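Local structure of pyridine nucleotide-disulfide oxidoreductase-like protein (5MQ6) at residues S536-N540 / N541-L545; E71-K74 / D75-Y79; Q41-L45 / K46-N50; I282-V285 / P286-K290; G500-L504 / D505-Q509. The protein catalyses Baeyer-Villiger oxidation of ketones, notably bulky polycyclic ones, to esters or lactones, inserting one oxygen atom beside the carbonyl with the help of FAD and NADPH. All blocks are in the same frame, centred on the assembly; numbering follows the deposited sequence.

Contact 1. Residues S536-N540 / N541-L545; sequences SQAAN and NAFTL. With FAD (flavin-adenine dinucleotide), chain B.
Asn540 caps the helix that starts at Asn541, and it grips two successive backbone amides with two different oxygens. Its side-chain OD1 accepts from Ala542 N at 3.2 Å, the classic N-cap bond, while its main-chain O takes the N-H of Phe543 at 3.0 Å. In both bonds the donor stands well above the plane of the accepting carbonyl, 54° out of it and off the lone pairs. With CG swung anti to the backbone N (chi1 178°), the amide of Asn540 folds back over the first turn; its other end, ND2, is held by the carbonyl of Ser138, which fixes the rotation of the group. With an alanine here, Ala542 N would probably lose its cap and Ser138 O its donor, leaving the start of the helix less firmly set. The first amide of the helix, Asn541 N, donates to FAD O2 of the flavin at 2.8 Å, so the cap is likely to bear on the flavin site; the helix N-terminus beside this carbonyl would be expected to favour negative charge there. Outside the cap, the incoming loop packs on the helix through Ala538, whose CB rests 3.9 Å from CD2 of the Phe543 ring; the amide plane of Asn540 is turned 49° from that ring. Met630 of helix 630-641 touches both Phe543 and Thr544. A water links loop and helix, accepting from Ala538 N at 3.3 Å and lying 2.5 Å from Thr544 OG1.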
# COMPACT_ATOMS: atom_id res chain seq x y z
N SER A 536 10.01 -6.98 -7.07
CA SER A 536 9.51 -5.97 -7.97
C SER A 536 8.11 -5.63 -7.45
O SER A 536 7.58 -6.33 -6.60
CB SER A 536 9.48 -6.58 -9.39
OG SER A 536 9.03 -5.65 -10.37
N GLN A 537 7.54 -4.55 -7.96
CA GLN A 537 6.24 -4.07 -7.55
C GLN A 537 5.56 -3.61 -8.88
O GLN A 537 6.22 -3.36 -9.87
CB GLN A 537 6.41 -2.89 -6.59
CG GLN A 537 7.03 -1.68 -7.32
CD GLN A 537 7.50 -0.50 -6.48
OE1 GLN A 537 6.71 0.27 -5.92
NE2 GLN A 537 8.80 -0.31 -6.45
N ALA A 538 4.26 -3.49 -8.85
CA ALA A 538 3.50 -2.98 -9.91
C ALA A 538 2.68 -1.88 -9.29
O ALA A 538 2.36 -1.95 -8.10
CB ALA A 538 2.69 -4.10 -10.43
N ALA A 539 2.29 -0.85 -10.06
CA ALA A 539 1.31 0.10 -9.58
C ALA A 539 0.07 -0.58 -9.04
O ALA A 539 -0.57 -0.12 -8.10
CB ALA A 539 0.90 1.02 -10.72
N ASN A 540 -0.29 -1.68 -9.68
CA ASN A 540 -1.40 -2.45 -9.30
C ASN A 540 -0.89 -3.45 -8.30
O ASN A 540 -0.35 -4.49 -8.66
CB ASN A 540 -1.96 -3.15 -10.54
CG ASN A 540 -3.14 -4.05 -10.24
OD1 ASN A 540 -3.68 -4.08 -9.12
ND2 ASN A 540 -3.58 -4.78 -11.27
N ASN A 541 -1.10 -3.14 -7.04
CA ASN A 541 -0.70 -3.99 -5.95
C ASN A 541 -1.30 -5.37 -5.98
O ASN A 541 -0.71 -6.27 -5.42
CB ASN A 541 -0.94 -3.35 -4.58
CG ASN A 541 -0.13 -2.00 -4.36
OD1 ASN A 541 -0.61 -1.11 -3.67
ND2 ASN A 541 1.10 -1.88 -4.90
N ALA A 542 -2.46 -5.56 -6.60
CA ALA A 542 -3.13 -6.84 -6.66
C ALA A 542 -2.36 -7.75 -7.57
O ALA A 542 -2.47 -8.99 -7.46
CB ALA A 542 -4.59 -6.72 -7.17
N PHE A 543 -1.67 -7.15 -8.54
CA PHE A 543 -0.85 -7.93 -9.41
C PHE A 543 0.37 -8.50 -8.63
O PHE A 543 0.70 -9.67 -8.69
CB PHE A 543 -0.44 -7.03 -10.62
CG PHE A 543 0.37 -7.71 -11.67
CD1 PHE A 543 0.44 -9.12 -11.78
CD2 PHE A 543 1.08 -6.94 -12.57
CE1 PHE A 543 1.21 -9.73 -12.75
CE2 PHE A 543 1.87 -7.56 -13.56
CZ PHE A 543 1.90 -8.97 -13.66
N THR A 544 1.02 -7.65 -7.91
CA THR A 544 2.08 -8.06 -7.06
C THR A 544 1.68 -9.20 -6.09
O THR A 544 2.37 -10.18 -5.95
CB THR A 544 2.55 -6.85 -6.25
OG1 THR A 544 2.80 -5.76 -7.15
CG2 THR A 544 3.83 -7.26 -5.42
N LEU A 545 0.55 -9.04 -5.46
CA LEU A 545 0.02 -10.02 -4.53
C LEU A 545 -0.31 -11.30 -5.22
O LEU A 545 -0.05 -12.35 -4.63
CB LEU A 545 -1.24 -9.53 -3.82
CG LEU A 545 -1.09 -8.37 -2.84
CD1 LEU A 545 -2.45 -7.88 -2.35
CD2 LEU A 545 -0.31 -8.87 -1.65
PA FAD B . -4.11 -4.87 3.68
O1A FAD B . -3.44 -3.69 4.29
O2A FAD B . -5.32 -4.71 2.78
O5B FAD B . -4.54 -5.86 4.87
C5B FAD B . -3.63 -6.19 5.87
C4B FAD B . -4.38 -6.31 7.18
O4B FAD B . -3.45 -6.86 8.13
C3B FAD B . -4.90 -5.00 7.77
O3B FAD B . -6.21 -5.18 8.24
C2B FAD B . -3.97 -4.73 8.92
O2B FAD B . -4.59 -4.01 9.96
C1B FAD B . -3.60 -6.14 9.33
N9A FAD B . -2.39 -6.20 10.11
C8A FAD B . -1.18 -5.67 9.78
N7A FAD B . -0.34 -5.90 10.79
C5A FAD B . -0.96 -6.56 11.77
C6A FAD B . -0.55 -7.11 13.08
N6A FAD B . 0.64 -7.00 13.62
N1A FAD B . -1.50 -7.77 13.69
C2A FAD B . -2.76 -7.90 13.21
N3A FAD B . -3.23 -7.45 12.07
C4A FAD B . -2.33 -6.74 11.33
N1 FAD B . -3.61 -0.40 -4.27
C2 FAD B . -3.86 -0.66 -5.60
O2 FAD B . -3.15 -1.42 -6.23
N3 FAD B . -4.89 -0.06 -6.23
C4 FAD B . -5.68 0.79 -5.56
O4 FAD B . -6.60 1.29 -6.19
C4X FAD B . -5.51 1.13 -4.14
N5 FAD B . -6.28 2.01 -3.43
C5X FAD B . -5.99 2.22 -2.12
C6 FAD B . -6.80 3.17 -1.33
C7 FAD B . -6.40 3.33 0.09
C7M FAD B . -7.15 4.28 0.99
C8 FAD B . -5.24 2.61 0.69
C8M FAD B . -4.82 2.76 2.15
C9 FAD B . -4.50 1.74 -0.09
C9A FAD B . -4.84 1.52 -1.46
N10 FAD B . -4.03 0.64 -2.20
C10 FAD B . -4.37 0.42 -3.54
C1' FAD B . -2.93 -0.14 -1.60
C2' FAD B . -3.61 -1.35 -0.84
O2' FAD B . -3.13 -1.39 0.50
C3' FAD B . -3.45 -2.74 -1.55
O3' FAD B . -4.01 -2.67 -2.86
C4' FAD B . -4.17 -3.95 -0.91
O4' FAD B . -5.56 -3.68 -0.42
C5' FAD B . -3.30 -4.56 0.21
O5' FAD B . -3.83 -5.90 0.47
P FAD B . -3.05 -6.64 1.69
O1P FAD B . -4.04 -7.78 2.14
O2P FAD B . -1.62 -6.89 1.20
O3P FAD B . -2.87 -5.49 2.86
O HOH W 1 3.00 -3.69 -5.81

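Contact 2. Residues E71-K74 / D75-Y79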
# COMPACT_ATOMS: atom_id res chain seq x y z
N GLU A 71 -17.97 -18.72 18.97
CA GLU A 71 -17.08 -19.55 19.82
C GLU A 71 -15.68 -18.90 19.82
O GLU A 71 -15.12 -18.68 18.79
CB GLU A 71 -16.97 -20.99 19.27
CG GLU A 71 -16.24 -21.94 20.21
CD GLU A 71 -17.18 -22.54 21.23
OE1 GLU A 71 -18.16 -23.16 20.77
OE2 GLU A 71 -16.95 -22.37 22.46
N PRO A 72 -15.13 -18.58 20.99
CA PRO A 72 -13.83 -17.92 20.94
C PRO A 72 -12.72 -18.85 20.54
O PRO A 72 -12.79 -20.06 20.75
CB PRO A 72 -13.62 -17.44 22.38
CG PRO A 72 -14.94 -17.65 23.06
CD PRO A 72 -15.57 -18.82 22.36
N VAL A 73 -11.70 -18.30 19.94
CA VAL A 73 -10.46 -19.04 19.71
C VAL A 73 -9.77 -19.32 21.06
O VAL A 73 -9.60 -18.43 21.93
CB VAL A 73 -9.52 -18.31 18.73
CG1 VAL A 73 -8.12 -18.92 18.71
CG2 VAL A 73 -10.11 -18.34 17.35
N LYS A 74 -9.36 -20.58 21.25
CA LYS A 74 -8.73 -20.94 22.52
C LYS A 74 -7.27 -20.62 22.57
O LYS A 74 -6.54 -20.81 21.56
CB LYS A 74 -8.91 -22.41 22.81
CG LYS A 74 -10.33 -22.87 22.85
CD LYS A 74 -10.32 -24.37 22.90
CE LYS A 74 -11.59 -24.87 23.47
NZ LYS A 74 -12.38 -25.51 22.42
N ASP A 75 -6.83 -20.16 23.73
CA ASP A 75 -5.41 -20.01 24.02
C ASP A 75 -4.74 -21.39 23.86
O ASP A 75 -5.33 -22.39 24.18
CB ASP A 75 -5.25 -19.43 25.43
CG ASP A 75 -3.85 -18.93 25.75
OD1 ASP A 75 -3.00 -18.82 24.86
OD2 ASP A 75 -3.62 -18.62 26.97
N GLY A 76 -3.55 -21.39 23.26
CA GLY A 76 -2.80 -22.61 22.96
C GLY A 76 -3.15 -23.46 21.77
O GLY A 76 -2.69 -24.56 21.66
N SER A 77 -4.04 -22.97 20.95
CA SER A 77 -4.46 -23.54 19.69
C SER A 77 -3.31 -23.69 18.66
O SER A 77 -2.43 -22.87 18.64
CB SER A 77 -5.56 -22.64 19.09
OG SER A 77 -6.76 -23.00 19.66
N ARG A 78 -3.37 -24.75 17.83
CA ARG A 78 -2.34 -25.12 16.84
C ARG A 78 -3.00 -25.25 15.48
O ARG A 78 -4.09 -25.82 15.36
CB ARG A 78 -1.72 -26.49 17.15
CG ARG A 78 -0.93 -26.46 18.41
CD ARG A 78 -0.26 -27.81 18.73
NE ARG A 78 0.87 -27.44 19.54
CZ ARG A 78 1.85 -28.23 19.89
NH1 ARG A 78 1.84 -29.51 19.48
NH2 ARG A 78 2.80 -27.75 20.66
N TYR A 79 -2.33 -24.76 14.45
CA TYR A 79 -2.87 -24.76 13.12
C TYR A 79 -1.77 -25.19 12.17
O TYR A 79 -0.59 -25.22 12.54
CB TYR A 79 -3.36 -23.37 12.71
CG TYR A 79 -4.41 -22.84 13.64
CD1 TYR A 79 -4.05 -22.20 14.77
CD2 TYR A 79 -5.75 -23.13 13.44
CE1 TYR A 79 -5.00 -21.77 15.68
CE2 TYR A 79 -6.73 -22.72 14.37
CZ TYR A 79 -6.34 -22.01 15.47
OH TYR A 79 -7.23 -21.58 16.46
O HOH W 2 -9.51 -22.65 19.22
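Ser77 turns its side chain back toward the carbonyl of Lys74, whereas the side chain of Lys74 runs out away from the turn. The hydroxyl OG donates to Lys74 O at 2.9 Å, approaching 29° off the carbonyl plane. It is placed there by a first torsion of -84°, which sets OG beside its own backbone N, and that N also points at Lys74 O in a weak bond of 3.4 Å. One carbonyl is thus held by both the amide and the hydroxyl of the same residue. The chain between them is a type II beta turn from Lys74 to Ser77, with Gly76 at positive phi in its third position, and it leads directly into strand 78-84, the strand that runs into what is probably the Rossmann-type glycine motif of the FAD site. A water donates to Ser77 OG at 2.8 Å and accepts from Lys74 N at 2.9 Å, bridging the two arms. A valine in place of Ser77 would probably leave Lys74 O with the weak amide bond alone and this water without its acceptor. Before and after the turn, Val73 and Tyr79 meet at an oblique angle, CG1 of the valine 3.6 Å from the phenol OH. Neighbouring strand 210-216 flanks the turn, Leu214 touching both Val73 and Ser77, and Lys213 N bonding Asp75 OD1.

Contact 3. Residues Q41-L45 / K46-N50. With NDP (NADPH dihydro-nicotinamide-adenine-dinucleotide phosphate), chain C.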
# COMPACT_ATOMS: atom_id res chain seq x y z
N GLN A 41 9.02 13.67 11.67
CA GLN A 41 7.84 14.57 11.62
C GLN A 41 6.41 13.93 11.83
O GLN A 41 5.41 14.66 11.98
CB GLN A 41 7.87 15.31 10.28
CG GLN A 41 7.86 14.33 9.09
CD GLN A 41 8.02 15.01 7.75
OE1 GLN A 41 9.07 15.00 7.10
NE2 GLN A 41 6.97 15.64 7.36
N PHE A 42 6.30 12.59 11.76
CA PHE A 42 5.01 11.89 11.81
C PHE A 42 5.02 11.01 13.02
O PHE A 42 6.06 10.66 13.51
CB PHE A 42 4.76 11.01 10.55
CG PHE A 42 4.70 11.82 9.24
CD1 PHE A 42 3.74 12.81 9.05
CD2 PHE A 42 5.63 11.58 8.20
CE1 PHE A 42 3.69 13.57 7.86
CE2 PHE A 42 5.60 12.33 7.01
CZ PHE A 42 4.63 13.33 6.83
N ILE A 43 3.84 10.70 13.52
CA ILE A 43 3.69 9.71 14.56
C ILE A 43 2.47 8.89 14.22
O ILE A 43 1.49 9.43 13.65
CB ILE A 43 3.65 10.29 16.00
CG1 ILE A 43 3.35 9.20 17.05
CG2 ILE A 43 2.67 11.46 16.16
CD1 ILE A 43 3.62 9.69 18.45
N ARG A 44 2.53 7.59 14.53
CA ARG A 44 1.34 6.79 14.39
C ARG A 44 0.25 7.29 15.33
O ARG A 44 0.47 7.57 16.54
CB ARG A 44 1.58 5.31 14.67
CG ARG A 44 2.68 4.67 13.87
CD ARG A 44 3.05 3.35 14.55
NE ARG A 44 3.86 2.55 13.65
CZ ARG A 44 5.16 2.75 13.40
NH1 ARG A 44 5.83 3.74 14.00
NH2 ARG A 44 5.81 1.96 12.54
N LEU A 45 -0.95 7.34 14.78
CA LEU A 45 -2.14 7.71 15.51
C LEU A 45 -2.26 6.91 16.81
O LEU A 45 -2.39 7.50 17.90
CB LEU A 45 -3.39 7.50 14.64
CG LEU A 45 -4.65 8.31 14.93
CD1 LEU A 45 -4.36 9.80 15.22
CD2 LEU A 45 -5.65 8.13 13.77
N LYS A 46 -2.16 5.57 16.69
CA LYS A 46 -2.24 4.71 17.84
C LYS A 46 -1.10 4.88 18.87
O LYS A 46 -1.28 4.45 19.98
CB LYS A 46 -2.30 3.25 17.41
CG LYS A 46 -0.95 2.72 17.01
CD LYS A 46 -1.06 1.32 16.47
CE LYS A 46 0.28 0.90 15.89
NZ LYS A 46 0.15 -0.54 15.62
N GLU A 47 0.05 5.47 18.51
CA GLU A 47 1.07 5.88 19.52
C GLU A 47 1.10 7.34 20.04
O GLU A 47 2.09 7.74 20.68
CB GLU A 47 2.45 5.57 18.97
CG GLU A 47 2.75 4.08 18.98
CD GLU A 47 3.93 3.74 18.11
OE1 GLU A 47 4.65 4.67 17.61
OE2 GLU A 47 4.14 2.51 17.93
N VAL A 48 0.07 8.16 19.79
CA VAL A 48 0.12 9.54 20.24
C VAL A 48 -0.03 9.53 21.78
O VAL A 48 -0.79 8.68 22.30
CB VAL A 48 -0.95 10.44 19.55
CG1 VAL A 48 -1.11 11.78 20.29
CG2 VAL A 48 -0.58 10.68 18.09
N GLY A 49 0.69 10.42 22.47
CA GLY A 49 0.57 10.55 23.95
C GLY A 49 -0.89 10.52 24.47
O GLY A 49 -1.29 9.62 25.22
N ASN A 50 -1.67 11.49 24.00
CA ASN A 50 -3.06 11.74 24.37
C ASN A 50 -4.01 10.61 23.98
O ASN A 50 -4.11 10.25 22.80
CB ASN A 50 -3.46 13.08 23.69
CG ASN A 50 -4.87 13.50 23.98
OD1 ASN A 50 -5.83 12.82 23.58
ND2 ASN A 50 -5.02 14.65 24.65
PA NDP C . -0.69 10.44 1.67
O1A NDP C . 0.47 10.06 2.65
O2A NDP C . -0.64 10.16 0.19
O5B NDP C . -1.05 11.98 1.96
C5B NDP C . -0.92 12.58 3.23
C4B NDP C . -1.08 14.06 2.94
O4B NDP C . -0.94 14.82 4.16
C3B NDP C . -0.02 14.55 1.94
O3B NDP C . -0.68 15.33 0.91
C2B NDP C . 0.89 15.33 2.86
O2B NDP C . 1.68 16.36 2.19
C1B NDP C . -0.07 15.88 3.89
N9A NDP C . 0.65 16.33 5.08
C8A NDP C . 1.54 15.62 5.85
N7A NDP C . 2.02 16.39 6.85
C5A NDP C . 1.40 17.58 6.68
C6A NDP C . 1.48 18.86 7.38
N6A NDP C . 2.29 18.96 8.42
N1A NDP C . 0.71 19.87 6.91
C2A NDP C . -0.12 19.77 5.83
N3A NDP C . -0.24 18.64 5.11
C4A NDP C . 0.51 17.55 5.52
O3 NDP C . -2.04 9.74 2.14
PN NDP C . -3.43 9.37 1.33
O1N NDP C . -4.36 8.74 2.42
O2N NDP C . -3.97 10.57 0.59
O5D NDP C . -3.00 8.25 0.24
C5D NDP C . -2.25 7.08 0.72
C4D NDP C . -2.22 5.98 -0.32
O4D NDP C . -3.53 5.39 -0.47
C3D NDP C . -2.01 6.58 -1.71
O3D NDP C . -0.68 7.18 -1.98
C2D NDP C . -2.57 5.47 -2.63
O2D NDP C . -1.63 4.36 -2.75
C1D NDP C . -3.87 5.15 -1.89
P2B NDP C . 3.15 15.98 1.62
O1X NDP C . 3.81 15.19 2.76
O2X NDP C . 3.92 17.26 1.41
O3X NDP C . 2.93 15.28 0.27
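The side chains of Arg44 and Glu47 lie side by side, pointing the same way, with guanidinium and carboxylate planes 41° apart. They stand where a short strand, 42-44, paired antiparallel with strand 230-232, leaves through a tight turn that is 3-10 helical at Leu45 and Lys46. The pairing is loose: Arg44 NH1 stands 3.9 Å from Glu47 OE1, a long salt bridge in which the acid meets the guanidinium obliquely, and the methylene CD of Arg44 comes nearer, 3.6 Å from OE2. A second flat group, the ring of Phe42, has Gln41 CG over one face, offset toward the rim, and the adenine of NADPH at its edge, where CE1 approaches N7A at 3.4 Å in the plane of the phenyl ring. In the turn, Val48 N donates to Leu45 O at 3.2 Å, fairly straight at 166° but from well above the carbonyl plane, and Glu47 N makes a weak bond to Arg44 O. This turn brings Glu47 round beside Arg44, three residues earlier. Lys46 follows the same side, its CE 3.9 Å from Arg44 CD; the two positive groups are near without touching, and the acid of Glu47 probably offsets part of their mutual repulsion. Beyond the turn, Asn50 caps helix 51-54 through a bond to Phe53 N. Val231 touches Ile43, Leu45 and Val48, so the strand and the turn share one apolar neighbour. Ile43 and Val48 cross at about a right angle. Ile43 CG1 lies anti to the backbone N (chi1 174°), which directs the branch along the turn until CD1 reaches Glu47 O at 3.3 Å.

Contact 4. Residues I282-V285 / P286-K290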
# COMPACT_ATOMS: atom_id res chain seq x y z
N ILE A 282 -8.09 13.83 -2.55
CA ILE A 282 -8.64 13.97 -3.89
C ILE A 282 -10.06 13.39 -4.02
O ILE A 282 -10.96 13.96 -4.69
CB ILE A 282 -7.64 13.44 -4.95
CG1 ILE A 282 -6.59 14.49 -5.37
CG2 ILE A 282 -8.30 13.07 -6.26
CD1 ILE A 282 -5.85 15.19 -4.26
N GLN A 283 -10.30 12.27 -3.34
CA GLN A 283 -11.60 11.59 -3.42
C GLN A 283 -12.58 12.24 -2.44
O GLN A 283 -13.75 12.33 -2.77
CB GLN A 283 -11.45 10.07 -3.18
CG GLN A 283 -10.81 9.37 -4.33
CD GLN A 283 -10.60 7.84 -4.12
OE1 GLN A 283 -10.83 7.30 -3.03
NE2 GLN A 283 -10.17 7.14 -5.20
N VAL A 284 -12.11 12.68 -1.26
CA VAL A 284 -13.01 13.14 -0.19
C VAL A 284 -13.43 14.60 -0.40
O VAL A 284 -14.56 14.95 -0.10
CB VAL A 284 -12.37 13.10 1.21
CG1 VAL A 284 -13.45 13.22 2.23
CG2 VAL A 284 -11.80 11.75 1.51
N VAL A 285 -12.49 15.42 -0.85
CA VAL A 285 -12.72 16.87 -0.93
C VAL A 285 -14.01 17.26 -1.65
O VAL A 285 -14.75 18.05 -1.17
CB VAL A 285 -11.53 17.58 -1.50
CG1 VAL A 285 -11.91 18.96 -2.06
CG2 VAL A 285 -10.50 17.80 -0.43
N PRO A 286 -14.33 16.64 -2.78
CA PRO A 286 -15.59 16.98 -3.39
C PRO A 286 -16.87 16.67 -2.58
O PRO A 286 -17.95 17.35 -2.75
CB PRO A 286 -15.58 16.16 -4.68
CG PRO A 286 -14.10 16.07 -5.03
CD PRO A 286 -13.43 15.92 -3.71
N LYS A 287 -16.77 15.63 -1.75
CA LYS A 287 -17.89 15.11 -1.03
C LYS A 287 -18.07 16.01 0.13
O LYS A 287 -19.18 16.24 0.49
CB LYS A 287 -17.63 13.69 -0.50
CG LYS A 287 -17.33 12.72 -1.58
CD LYS A 287 -18.47 12.53 -2.55
CE LYS A 287 -18.00 11.58 -3.61
NZ LYS A 287 -19.00 11.43 -4.67
N LEU A 288 -16.97 16.49 0.70
CA LEU A 288 -17.03 17.47 1.77
C LEU A 288 -17.59 18.81 1.31
O LEU A 288 -18.39 19.41 2.07
CB LEU A 288 -15.70 17.67 2.44
CG LEU A 288 -15.15 16.46 3.25
CD1 LEU A 288 -13.79 16.77 3.77
CD2 LEU A 288 -16.03 16.04 4.44
N ALA A 289 -17.17 19.28 0.12
CA ALA A 289 -17.61 20.56 -0.47
C ALA A 289 -19.08 20.59 -0.68
O ALA A 289 -19.69 21.61 -0.53
CB ALA A 289 -16.91 20.82 -1.79
N LYS A 290 -19.69 19.48 -1.00
CA LYS A 290 -21.08 19.51 -1.22
C LYS A 290 -21.94 19.75 -0.00
O LYS A 290 -23.13 20.08 -0.15
CB LYS A 290 -21.51 18.25 -1.85
CG LYS A 290 -22.96 18.28 -2.20
CD LYS A 290 -23.35 17.16 -3.10
CE LYS A 290 -24.71 17.54 -3.61
NZ LYS A 290 -25.33 16.35 -4.13
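Val284 O receives two amides at once, Lys287 N at 2.8 Å and Leu288 N at 3.0 Å. The second comes nearly along the C=O axis, as in a regular alpha-helix, and the first from above the carbonyl plane. This is consistent with Pro286 in the middle of helix 279-289, the helix of a Rossmann-type beta-alpha-beta unit between strands 271-275 and 294-299. A proline nitrogen has no hydrogen to give, and its ring occupies the place of the missing bond: CD sits 3.3 Å from Ile282 O. Lys287 N also has no bond to the turn before and turns to Val284 O instead. The helix kinks here; regular bonding resumes with Leu288 N and continues with Ala289 N on Val285 O. Packing at the kink is tight, with Val285 CB only 3.4 Å from Pro286 CD and the two side chains crossing at about a right angle. Across one helical turn, Val284 CG1, anti to its own N at chi1 -165°, meets Leu288 CG at 3.8 Å. Around this first shell, strand 294-299 packs on one side, Leu295 touching Val285, Leu288 and Ala289, while Thr436 of helix 433-436 meets Val285, Pro286 and Ala289. The polar ends lead elsewhere: Gln283 bonds Tyr127 and His131, and Lys287 NZ forms a salt bridge with Glu262 OE1.

Contact 5. Residues G500-L504 / D505-Q509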
# COMPACT_ATOMS: atom_id res chain seq x y z
N GLY A 500 17.69 -19.96 17.16
CA GLY A 500 18.53 -19.37 18.19
C GLY A 500 18.00 -18.11 18.79
O GLY A 500 18.77 -17.34 19.31
N GLY A 501 16.70 -17.86 18.71
CA GLY A 501 16.16 -16.57 19.17
C GLY A 501 16.58 -15.31 18.41
O GLY A 501 16.25 -14.19 18.84
N LYS A 502 17.31 -15.48 17.29
CA LYS A 502 17.68 -14.37 16.40
C LYS A 502 16.47 -13.50 15.86
O LYS A 502 15.50 -14.02 15.26
CB LYS A 502 18.38 -14.96 15.19
CG LYS A 502 19.27 -13.98 14.45
CD LYS A 502 20.21 -14.63 13.42
CE LYS A 502 19.57 -14.72 12.02
NZ LYS A 502 20.05 -15.87 11.20
N SER A 503 16.58 -12.18 16.04
CA SER A 503 15.57 -11.22 15.62
C SER A 503 15.66 -10.89 14.14
O SER A 503 16.73 -10.48 13.62
CB SER A 503 15.69 -9.92 16.39
OG SER A 503 14.94 -8.96 15.62
N LEU A 504 14.55 -11.01 13.44
CA LEU A 504 14.57 -10.72 11.99
C LEU A 504 15.06 -9.28 11.78
O LEU A 504 15.90 -8.99 10.90
CB LEU A 504 13.19 -10.94 11.34
CG LEU A 504 13.12 -10.71 9.82
CD1 LEU A 504 14.15 -11.56 9.08
CD2 LEU A 504 11.75 -11.00 9.27
N ASP A 505 14.52 -8.39 12.61
CA ASP A 505 14.80 -6.99 12.38
C ASP A 505 16.25 -6.64 12.69
O ASP A 505 16.86 -5.86 12.02
CB ASP A 505 13.84 -6.07 13.14
CG ASP A 505 13.95 -4.64 12.65
OD1 ASP A 505 13.85 -4.40 11.42
OD2 ASP A 505 14.22 -3.78 13.51
N ASP A 506 16.80 -7.23 13.71
CA ASP A 506 18.21 -6.99 14.01
C ASP A 506 19.08 -7.48 12.87
O ASP A 506 19.95 -6.74 12.40
CB ASP A 506 18.61 -7.65 15.30
CG ASP A 506 17.87 -7.07 16.51
OD1 ASP A 506 17.40 -5.90 16.47
OD2 ASP A 506 17.75 -7.80 17.52
N LYS A 507 18.80 -8.67 12.34
CA LYS A 507 19.52 -9.12 11.12
C LYS A 507 19.39 -8.08 9.99
O LYS A 507 20.37 -7.66 9.37
CB LYS A 507 18.95 -10.44 10.64
CG LYS A 507 19.70 -11.12 9.50
CD LYS A 507 18.99 -12.38 9.04
CE LYS A 507 19.51 -12.85 7.68
NZ LYS A 507 18.70 -13.98 7.12
N TRP A 508 18.17 -7.65 9.73
CA TRP A 508 17.90 -6.72 8.66
C TRP A 508 18.70 -5.41 8.80
O TRP A 508 19.25 -4.90 7.86
CB TRP A 508 16.43 -6.31 8.72
CG TRP A 508 15.89 -5.98 7.40
CD1 TRP A 508 15.74 -4.75 6.85
CD2 TRP A 508 15.38 -6.93 6.44
NE1 TRP A 508 15.15 -4.86 5.61
CE2 TRP A 508 14.89 -6.18 5.35
CE3 TRP A 508 15.23 -8.32 6.45
CZ2 TRP A 508 14.32 -6.76 4.27
CZ3 TRP A 508 14.64 -8.90 5.33
CH2 TRP A 508 14.20 -8.14 4.29
N GLN A 509 18.70 -4.85 10.02
CA GLN A 509 19.33 -3.55 10.29
C GLN A 509 20.87 -3.67 10.33
O GLN A 509 21.56 -2.77 9.90
CB GLN A 509 18.85 -2.98 11.60
CG GLN A 509 17.37 -2.69 11.80
CD GLN A 509 16.71 -2.04 10.59
OE1 GLN A 509 17.33 -1.21 9.94
NE2 GLN A 509 15.47 -2.41 10.29
O HOH W 3 21.05 -15.70 8.44
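Asp505 opens the second segment just past Ser503, the N-cap residue of helix 504-511, whose hydroxyl OG lies 3.1 Å from Asp505 N. The carboxylate of Asp505 is met one turn later by Gln509. Asp506 takes the capping bond itself: its N donates to Ser503 OG at 3.2 Å and nearly straight, 173°. Ser503 can reach it because OG lies anti to the serine N (chi1 163°), on the side of the carbonyl carbon. The acid of Asp506 bends back too, OD2 coming 3.2 Å from Ser503 CB, and its negative charge at the helix start is likely to be favourable. Lys507 closes the first backbone turn on Ser503 O, then runs out extended and passes Lys502 at a slant, with its CD 3.8 Å from Lys502 CE. A water accepts from both ammonium groups, weakly from Lys507, whose NZ also pairs with Glu576. Trp508 binds Leu504 O through its N, while its indole, oblique to the leucine, has CE3 4.3 Å from CD1; Pro488 touches both residues, and Gly485 O takes Trp508 NE1. Gln509 lies one turn on from Asp505: its NE2, which also serves Gly484 O, donates to Asp505 OD1 at 2.8 Å on the syn side of a carboxylate that Ser487 also bonds.

Overall arrangement
Along the chain the order is contact 3, contact 2, contact 4, contact 5, contact 1, each closing before the next opens and none touching another. Contacts 2 and 4 belong to the two nucleotide-binding sheets: the former leads into strand 78-84 of the mixed sheet, the latter lies on the helix between strands 271-275 and 294-299 of the five-stranded parallel sheet, their centres about 44 Å apart. Contact 5 follows strand 495-497 of the mixed sheet and lies across the chain's centre from contact 4. Contact 1 meets the flavin, and contact 3, its centre about 29 Å from that of contact 1, meets the NADPH adenine. Two of these local turns and caps thus meet a cofactor directly, while the others shape the surrounding fold.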